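Glutamate racemase (Escherichia coli, PDB 2JFN) belongs to the Asp/Glu/hydantoin racemase family of alpha/beta enzymes and here holds glutamic acid and uridine-5'-diphosphate-N-acetylmuramoyl-L-alanine. Local coordinates at residues T125-V130 / P196-V201; G131-R136 / A163-L168; A182-L187 / L215-E220. All coordinates share one frame; numbering follows the deposited sequence.

Contact 1 (T125-V130 / P196-V201)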
loop_
_atom_site.group_PDB
_atom_site.type_symbol
_atom_site.label_atom_id
_atom_site.label_comp_id
_atom_site.label_asym_id
_atom_site.label_seq_id
_atom_site.Cartn_x
_atom_site.Cartn_y
_atom_site.Cartn_z
ATOM N N THR A 125 18.707 11.941 1.026
ATOM C CA THR A 125 18.784 12.948 2.069
ATOM C C THR A 125 20.073 13.758 1.975
ATOM O O THR A 125 21.129 13.231 1.629
ATOM C CB THR A 125 18.679 12.314 3.479
ATOM O OG1 THR A 125 18.707 13.347 4.470
ATOM C CG2 THR A 125 19.826 11.340 3.728
ATOM N N ALA A 126 19.970 15.049 2.273
ATOM C CA ALA A 126 21.123 15.936 2.229
ATOM C C ALA A 126 21.573 16.283 3.643
ATOM O O ALA A 126 22.764 16.483 3.889
ATOM C CB ALA A 126 20.777 17.209 1.461
ATOM N N ASN A 127 20.625 16.348 4.576
ATOM C CA ASN A 127 20.960 16.682 5.955
ATOM C C ASN A 127 21.129 15.446 6.828
ATOM O O ASN A 127 21.436 15.546 8.015
ATOM C CB ASN A 127 19.897 17.618 6.550
ATOM C CG ASN A 127 18.615 16.895 6.933
ATOM O OD1 ASN A 127 18.317 15.810 6.437
ATOM N ND2 ASN A 127 17.839 17.513 7.816
ATOM N N GLY A 128 20.935 14.275 6.229
ATOM C CA GLY A 128 21.082 13.035 6.968
ATOM C C GLY A 128 19.931 12.696 7.899
ATOM O O GLY A 128 20.018 11.731 8.654
ATOM N N ILE A 129 18.857 13.483 7.862
ATOM C CA ILE A 129 17.698 13.223 8.717
ATOM C C ILE A 129 16.571 12.654 7.851
ATOM O O ILE A 129 15.966 13.370 7.056
ATOM C CB ILE A 129 17.159 14.507 9.382
ATOM C CG1 ILE A 129 18.312 15.394 9.868
ATOM C CG2 ILE A 129 16.246 14.128 10.544
ATOM C CD1 ILE A 129 19.018 14.890 11.101
ATOM N N VAL A 130 16.292 11.367 8.014
ATOM C CA VAL A 130 15.243 10.724 7.240
ATOM C C VAL A 130 14.074 10.329 8.129
ATOM O O VAL A 130 14.247 9.661 9.150
ATOM C CB VAL A 130 15.783 9.473 6.520
ATOM C CG1 VAL A 130 14.651 8.750 5.798
ATOM C CG2 VAL A 130 16.861 9.883 5.529
ATOM N N PRO A 196 14.135 19.340 11.024
ATOM C CA PRO A 196 13.283 18.197 10.684
ATOM C C PRO A 196 13.861 17.408 9.516
ATOM O O PRO A 196 14.775 17.873 8.832
ATOM C CB PRO A 196 11.949 18.859 10.344
ATOM C CG PRO A 196 12.379 20.140 9.705
ATOM C CD PRO A 196 13.503 20.609 10.619
ATOM N N PRO A 197 13.340 16.195 9.275
ATOM C CA PRO A 197 13.843 15.373 8.167
ATOM C C PRO A 197 13.672 16.120 6.855
ATOM O O PRO A 197 12.660 16.784 6.653
ATOM C CB PRO A 197 12.943 14.132 8.213
ATOM C CG PRO A 197 12.460 14.090 9.618
ATOM C CD PRO A 197 12.211 15.533 9.948
ATOM N N ASP A 198 14.648 16.033 5.959
ATOM C CA ASP A 198 14.491 16.703 4.678
ATOM C C ASP A 198 13.929 15.682 3.681
ATOM O O ASP A 198 13.552 16.021 2.559
ATOM C CB ASP A 198 15.831 17.299 4.203
ATOM C CG ASP A 198 16.829 16.252 3.724
ATOM O OD1 ASP A 198 16.696 15.058 4.079
ATOM O OD2 ASP A 198 17.773 16.647 2.992
ATOM N N THR A 199 13.843 14.434 4.128
ATOM C CA THR A 199 13.320 13.341 3.305
ATOM C C THR A 199 12.369 12.495 4.159
ATOM O O THR A 199 12.747 12.024 5.224
ATOM C CB THR A 199 14.474 12.461 2.792
ATOM O OG1 THR A 199 15.459 13.293 2.162
ATOM C CG2 THR A 199 13.965 11.445 1.773
ATOM N N VAL A 200 11.133 12.311 3.699
ATOM C CA VAL A 200 10.158 11.531 4.457
ATOM C C VAL A 200 9.672 10.328 3.662
ATOM O O VAL A 200 9.135 10.476 2.566
ATOM C CB VAL A 200 8.923 12.387 4.851
ATOM C CG1 VAL A 200 7.888 11.516 5.565
ATOM C CG2 VAL A 200 9.347 13.539 5.769
ATOM N N VAL A 201 9.862 9.143 4.229
ATOM C CA VAL A 201 9.442 7.897 3.596
ATOM C C VAL A 201 7.999 7.588 3.972
ATOM O O VAL A 201 7.650 7.566 5.146
ATOM C CB VAL A 201 10.311 6.706 4.071
ATOM C CG1 VAL A 201 9.777 5.394 3.485
ATOM C CG2 VAL A 201 11.758 6.922 3.655
#
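Asp198 pushes its carboxylate into the loop Thr125-Asn127 where two neighbouring strands, 129-134 and 199-202, begin to pair in the four-stranded parallel sheet of this alpha/beta racemase fold. Its CG lies between the backbone N and the carbonyl carbon (chi1 73°), and both oxygens are gripped twice. OD2 receives the backbone N-H of Ala126 on its syn lone pair, N to OD2 2.8 Å and 160° at the hydrogen, while the Asn127 N-H comes from above the carboxylate plane. OD1 takes two hydroxyls from opposite faces: Thr125 OG1, anti to its backbone N, arrives on the syn side at 2.7 Å from Asp198 OD1, and Thr199 OG1 stands 2.9 Å from the same oxygen. Four donors are consistent with an ionised carboxylate. They would also offset the approach of a second acceptor, Asn127 OD1, to 3.0 Å from Asp198 OD1. That amide oxygen is itself engaged by the backbone N-H of Ile129 in an Asx turn, and the other end of the amide reaches back across the contact, ND2 donating to Pro196 O at 3.2 Å.

Strand pairing sets in next to the carboxylate: Asp198 N, just before its strand, gives its hydrogen to Ile129 O at 3.2 Å, and Val130 forms a parallel bridge with Thr199, its CA-H directed at Thr199 O. The side chains of Val130 and Thr199 share a sheet face, where helix 118-124 covers both through Ala121. On this face Val130 CG1 touches Val201 CG2 at 4.0 Å, the two valines crossing obliquely. Ile129 turns to Pro197 instead, its CG2 lying 3.9 Å from the ring atom CG.

Contact 2 (G131-R136 / A163-L168)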
loop_
_atom_site.group_PDB
_atom_site.type_symbol
_atom_site.label_atom_id
_atom_site.label_comp_id
_atom_site.label_asym_id
_atom_site.label_seq_id
_atom_site.Cartn_x
_atom_site.Cartn_y
_atom_site.Cartn_z
ATOM N N GLY A 131 12.881 10.755 7.739
ATOM C CA GLY A 131 11.700 10.424 8.509
ATOM C C GLY A 131 10.959 9.233 7.922
ATOM O O GLY A 131 10.988 8.997 6.714
ATOM N N LEU A 132 10.306 8.467 8.788
ATOM C CA LEU A 132 9.529 7.321 8.344
ATOM C C LEU A 132 8.126 7.455 8.902
ATOM O O LEU A 132 7.928 7.418 10.120
ATOM C CB LEU A 132 10.152 6.009 8.831
ATOM C CG LEU A 132 9.347 4.721 8.564
ATOM C CD1 LEU A 132 9.148 4.506 7.066
ATOM C CD2 LEU A 132 10.090 3.531 9.169
ATOM N N LEU A 133 7.161 7.658 8.013
ATOM C CA LEU A 133 5.762 7.764 8.414
ATOM C C LEU A 133 5.142 6.423 8.074
ATOM O O LEU A 133 5.165 5.997 6.919
ATOM C CB LEU A 133 5.031 8.852 7.627
ATOM C CG LEU A 133 5.205 10.308 8.028
ATOM C CD1 LEU A 133 4.324 11.160 7.127
ATOM C CD2 LEU A 133 4.806 10.498 9.493
ATOM N N ALA A 134 4.602 5.753 9.080
ATOM C CA ALA A 134 3.976 4.458 8.873
ATOM C C ALA A 134 2.818 4.343 9.841
ATOM O O ALA A 134 2.590 5.238 10.653
ATOM C CB ALA A 134 4.983 3.340 9.131
ATOM N N THR A 135 2.073 3.251 9.759
ATOM C CA THR A 135 0.974 3.090 10.685
ATOM C C THR A 135 1.558 2.606 12.009
ATOM O O THR A 135 2.702 2.142 12.063
ATOM C CB THR A 135 -0.084 2.106 10.152
ATOM O OG1 THR A 135 -1.230 2.148 11.013
ATOM C CG2 THR A 135 0.471 0.694 10.079
ATOM N N ARG A 136 0.774 2.723 13.074
ATOM C CA ARG A 136 1.225 2.342 14.404
ATOM C C ARG A 136 1.865 0.961 14.487
ATOM O O ARG A 136 2.910 0.797 15.118
ATOM C CB ARG A 136 0.063 2.437 15.398
ATOM C CG ARG A 136 0.495 2.263 16.839
ATOM C CD ARG A 136 1.603 3.249 17.186
ATOM N NE ARG A 136 2.281 2.882 18.424
ATOM C CZ ARG A 136 3.325 3.531 18.925
ATOM N NH1 ARG A 136 3.816 4.588 18.293
ATOM N NH2 ARG A 136 3.882 3.117 20.054
ATOM N N ALA A 163 -1.941 5.543 13.200
ATOM C CA ALA A 163 -3.102 4.820 12.712
ATOM C C ALA A 163 -4.140 5.860 12.277
ATOM O O ALA A 163 -4.949 5.616 11.385
ATOM C CB ALA A 163 -3.669 3.940 13.817
ATOM N N GLU A 164 -4.102 7.031 12.908
ATOM C CA GLU A 164 -5.043 8.093 12.576
ATOM C C GLU A 164 -4.855 8.591 11.142
ATOM O O GLU A 164 -5.819 8.926 10.449
ATOM C CB GLU A 164 -4.881 9.263 13.547
ATOM C CG GLU A 164 -5.938 10.341 13.369
ATOM C CD GLU A 164 -5.811 11.464 14.381
ATOM O OE1 GLU A 164 -5.066 11.298 15.374
ATOM O OE2 GLU A 164 -6.469 12.510 14.186
ATOM N N MET A 165 -3.609 8.645 10.690
ATOM C CA MET A 165 -3.355 9.109 9.333
ATOM C C MET A 165 -3.967 8.129 8.331
ATOM O O MET A 165 -4.443 8.526 7.264
ATOM C CB MET A 165 -1.853 9.249 9.097
ATOM C CG MET A 165 -1.523 10.107 7.885
ATOM S SD MET A 165 0.249 10.368 7.676
ATOM C CE MET A 165 0.569 11.577 8.935
ATOM N N VAL A 166 -3.955 6.845 8.676
ATOM C CA VAL A 166 -4.538 5.844 7.798
ATOM C C VAL A 166 -6.021 6.167 7.638
ATOM O O VAL A 166 -6.562 6.116 6.537
ATOM C CB VAL A 166 -4.389 4.425 8.379
ATOM C CG1 VAL A 166 -5.061 3.414 7.454
ATOM C CG2 VAL A 166 -2.914 4.087 8.552
ATOM N N GLU A 167 -6.666 6.505 8.752
ATOM C CA GLU A 167 -8.084 6.843 8.746
ATOM C C GLU A 167 -8.360 8.108 7.947
ATOM O O GLU A 167 -9.393 8.224 7.290
ATOM C CB GLU A 167 -8.596 7.017 10.182
ATOM C CG GLU A 167 -8.755 5.714 10.930
ATOM C CD GLU A 167 -9.570 4.695 10.146
ATOM O OE1 GLU A 167 -10.637 5.065 9.601
ATOM O OE2 GLU A 167 -9.148 3.520 10.070
ATOM N N LEU A 168 -7.439 9.061 8.007
ATOM C CA LEU A 168 -7.604 10.298 7.263
ATOM C C LEU A 168 -7.616 9.964 5.776
ATOM O O LEU A 168 -8.411 10.517 5.012
ATOM C CB LEU A 168 -6.467 11.274 7.596
ATOM C CG LEU A 168 -6.550 11.860 9.008
ATOM C CD1 LEU A 168 -5.337 12.722 9.286
ATOM C CD2 LEU A 168 -7.828 12.673 9.141
#
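Thr135 and Val166 meet where the C-terminal end of strand 129-134 runs into a loop beside the first turn of helix 163-174, a helix-on-sheet packing of the alpha/beta fold; the helix follows the adjacent strand 156-161. No hydrogen bond spans the two segments, and the contact is made by van der Waals touches.

The apolar part is chiefly Leu133 against Met165, whose side chains cross at about a right angle. Met165 SD lies 4.2 Å from Leu133 CD1, and the bend at chi3 (-76°) brings Met165 CE to the same distance from that methyl. Phe207, Leu210 and helix 180-186 also touch Met165, making this a buried cluster between sheet and helices. Arg136 adds a peripheral apolar touch with its CB, 4.3 Å from Ala163 CB, while its guanidinium leads away.

The mixed part is made by the threonine hydroxyl. Thr135 OG1 lies 3.7 Å from Ala163 CA. It also meets Val166, a residue that touches the bound glutamic acid, so the contact borders that pocket. The shortest approach is between Thr135 OG1 and Val166 CG2, 3.6 Å apart.

Contact 3 (A182-L187 / L215-E220)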
loop_
_atom_site.group_PDB
_atom_site.type_symbol
_atom_site.label_atom_id
_atom_site.label_comp_id
_atom_site.label_asym_id
_atom_site.label_seq_id
_atom_site.Cartn_x
_atom_site.Cartn_y
_atom_site.Cartn_z
ATOM N N ALA A 182 -5.699 18.314 12.005
ATOM C CA ALA A 182 -5.487 16.971 12.537
ATOM C C ALA A 182 -4.098 16.493 12.109
ATOM O O ALA A 182 -3.370 15.886 12.890
ATOM C CB ALA A 182 -6.564 16.019 12.010
ATOM N N LEU A 183 -3.734 16.774 10.860
ATOM C CA LEU A 183 -2.424 16.391 10.344
ATOM C C LEU A 183 -1.302 17.104 11.083
ATOM O O LEU A 183 -0.302 16.484 11.452
ATOM C CB LEU A 183 -2.312 16.715 8.856
ATOM C CG LEU A 183 -2.647 15.613 7.854
ATOM C CD1 LEU A 183 -2.372 16.134 6.443
ATOM C CD2 LEU A 183 -1.802 14.368 8.139
ATOM N N LYS A 184 -1.462 18.408 11.289
ATOM C CA LYS A 184 -0.449 19.192 11.985
ATOM C C LYS A 184 -0.220 18.634 13.381
ATOM O O LYS A 184 0.906 18.609 13.874
ATOM C CB LYS A 184 -0.882 20.658 12.092
ATOM C CG LYS A 184 -0.917 21.394 10.768
ATOM C CD LYS A 184 -1.516 22.783 10.922
ATOM C CE LYS A 184 -1.680 23.460 9.572
ATOM N NZ LYS A 184 -2.381 24.779 9.697
ATOM N N ARG A 185 -1.301 18.199 14.014
ATOM C CA ARG A 185 -1.224 17.642 15.357
ATOM C C ARG A 185 -0.423 16.346 15.320
ATOM O O ARG A 185 0.483 16.131 16.127
ATOM C CB ARG A 185 -2.636 17.370 15.887
ATOM C CG ARG A 185 -2.662 16.759 17.279
ATOM C CD ARG A 185 -2.114 17.725 18.324
ATOM N NE ARG A 185 -1.882 17.045 19.596
ATOM C CZ ARG A 185 -0.919 16.151 19.794
ATOM N NH1 ARG A 185 -0.090 15.832 18.808
ATOM N NH2 ARG A 185 -0.794 15.563 20.976
ATOM N N ILE A 186 -0.761 15.482 14.370
ATOM C CA ILE A 186 -0.059 14.215 14.232
ATOM C C ILE A 186 1.428 14.464 13.973
ATOM O O ILE A 186 2.286 13.779 14.528
ATOM C CB ILE A 186 -0.650 13.383 13.063
ATOM C CG1 ILE A 186 -2.105 13.010 13.377
ATOM C CG2 ILE A 186 0.199 12.135 12.825
ATOM C CD1 ILE A 186 -2.828 12.311 12.230
ATOM N N LEU A 187 1.730 15.454 13.138
ATOM C CA LEU A 187 3.114 15.774 12.794
ATOM C C LEU A 187 3.785 16.789 13.728
ATOM O O LEU A 187 4.923 17.193 13.492
ATOM C CB LEU A 187 3.177 16.286 11.343
ATOM C CG LEU A 187 2.742 15.281 10.267
ATOM C CD1 LEU A 187 2.548 15.981 8.926
ATOM C CD2 LEU A 187 3.784 14.186 10.151
ATOM N N LEU A 215 2.212 17.790 2.093
ATOM C CA LEU A 215 3.093 18.845 1.626
ATOM C C LEU A 215 2.666 20.230 2.107
ATOM O O LEU A 215 3.473 21.154 2.137
ATOM C CB LEU A 215 3.188 18.799 0.101
ATOM C CG LEU A 215 3.942 17.557 -0.387
ATOM C CD1 LEU A 215 3.934 17.495 -1.898
ATOM C CD2 LEU A 215 5.373 17.599 0.136
ATOM N N GLN A 216 1.403 20.378 2.493
ATOM C CA GLN A 216 0.930 21.669 2.982
ATOM C C GLN A 216 1.308 21.847 4.449
ATOM O O GLN A 216 1.497 22.967 4.922
ATOM C CB GLN A 216 -0.593 21.781 2.848
ATOM C CG GLN A 216 -1.125 21.694 1.429
ATOM C CD GLN A 216 -2.621 21.945 1.359
ATOM O OE1 GLN A 216 -3.078 23.078 1.531
ATOM N NE2 GLN A 216 -3.394 20.890 1.121
ATOM N N VAL A 217 1.424 20.734 5.162
ATOM C CA VAL A 217 1.744 20.751 6.582
ATOM C C VAL A 217 3.229 20.617 6.898
ATOM O O VAL A 217 3.732 21.268 7.811
ATOM C CB VAL A 217 0.973 19.619 7.317
ATOM C CG1 VAL A 217 1.349 19.581 8.790
ATOM C CG2 VAL A 217 -0.515 19.836 7.159
ATOM N N LEU A 218 3.927 19.767 6.152
ATOM C CA LEU A 218 5.351 19.548 6.387
ATOM C C LEU A 218 6.203 20.764 6.033
ATOM O O LEU A 218 5.863 21.537 5.134
ATOM C CB LEU A 218 5.845 18.338 5.582
ATOM C CG LEU A 218 5.306 16.952 5.961
ATOM C CD1 LEU A 218 5.631 15.971 4.846
ATOM C CD2 LEU A 218 5.912 16.490 7.282
ATOM N N PRO A 219 7.327 20.947 6.743
ATOM C CA PRO A 219 8.217 22.080 6.478
ATOM C C PRO A 219 8.676 22.130 5.027
ATOM O O PRO A 219 8.946 21.096 4.407
ATOM C CB PRO A 219 9.376 21.859 7.453
ATOM C CG PRO A 219 9.328 20.395 7.744
ATOM C CD PRO A 219 7.850 20.121 7.843
ATOM N N GLU A 220 8.759 23.342 4.494
ATOM C CA GLU A 220 9.169 23.569 3.113
ATOM C C GLU A 220 10.405 22.740 2.781
ATOM O O GLU A 220 11.267 22.528 3.637
ATOM C CB GLU A 220 9.498 25.050 2.902
ATOM C CG GLU A 220 8.650 26.010 3.726
ATOM C CD GLU A 220 9.289 27.389 3.840
ATOM O OE1 GLU A 220 9.433 28.067 2.800
ATOM O OE2 GLU A 220 9.654 27.791 4.973
#
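Val217 points between the side chains of Leu183, Lys184 and Leu187, closing the end of helix 211-217 against helix 180-186. Its isopropyl group does most of the touching, and the two methyls divide the work. On the buried side CG1, anti to the backbone N (chi1 177°), comes to 3.8 Å from Leu187 CD1. CG2, anti to the carbonyl carbon, lies 4.0 Å from Leu183 CB. The tight part continues into the residue that leaves the helix: Leu218 turns its CD2 to Leu187 CD1 at 3.8 Å, the two leucines crossing at about a right angle. Leu187 CD1 therefore touches both a valine methyl and a leucine methyl. This buried side is deepened by Leu214 of helix 211-217, which meets Leu183 and Leu187, and by helix 188-191, whose Leu191 and Trp190 pack on Val217 and Leu218 respectively.

The solvent side rests on Lys184, close at the stem of the lysine and opening beyond CG. Its CB and CG lie against the valine methyls, with Val217 CG1 3.5 Å from Lys184 CG; beyond CG the chain is extended through chi2, chi3 and chi4, and NZ ends away from the valine. The lysine thus lends only the base of its aliphatic chain to the contact and leaves its charge at an exposed position.

No hydrogen bond joins the two segments, so the packing of helix 180-186 on the end of helix 211-217 depends on shape and apolar burial: branched methyls make the contact, and a lysine stem edges it toward water.

Contacts 1 and 2 share strand 129-134 and run into each other: Gly131 N lies 2.8 Å from Thr199 O and Gly131 O 2.7 Å from Val201 N, probable hydrogen bonds that carry the parallel pairing forward. Contact 2 passes to contact 3 through side chains, with Met165 CE 3.7 Å from Leu183 CD2 and Leu133 CD2 3.9 Å from Leu187 CD2. Contact 3 meets contact 1 by its prolines, Pro219 CG and Pro196 CG being 3.6 Å apart. Contact 2 reaches the pocket, the Val166 side chain lying about 4 Å from glutamic acid; in contact 1 the Val201 side chain is about 7 Å from uridine-5'-diphosphate-N-acetylmuramoyl-L-alanine.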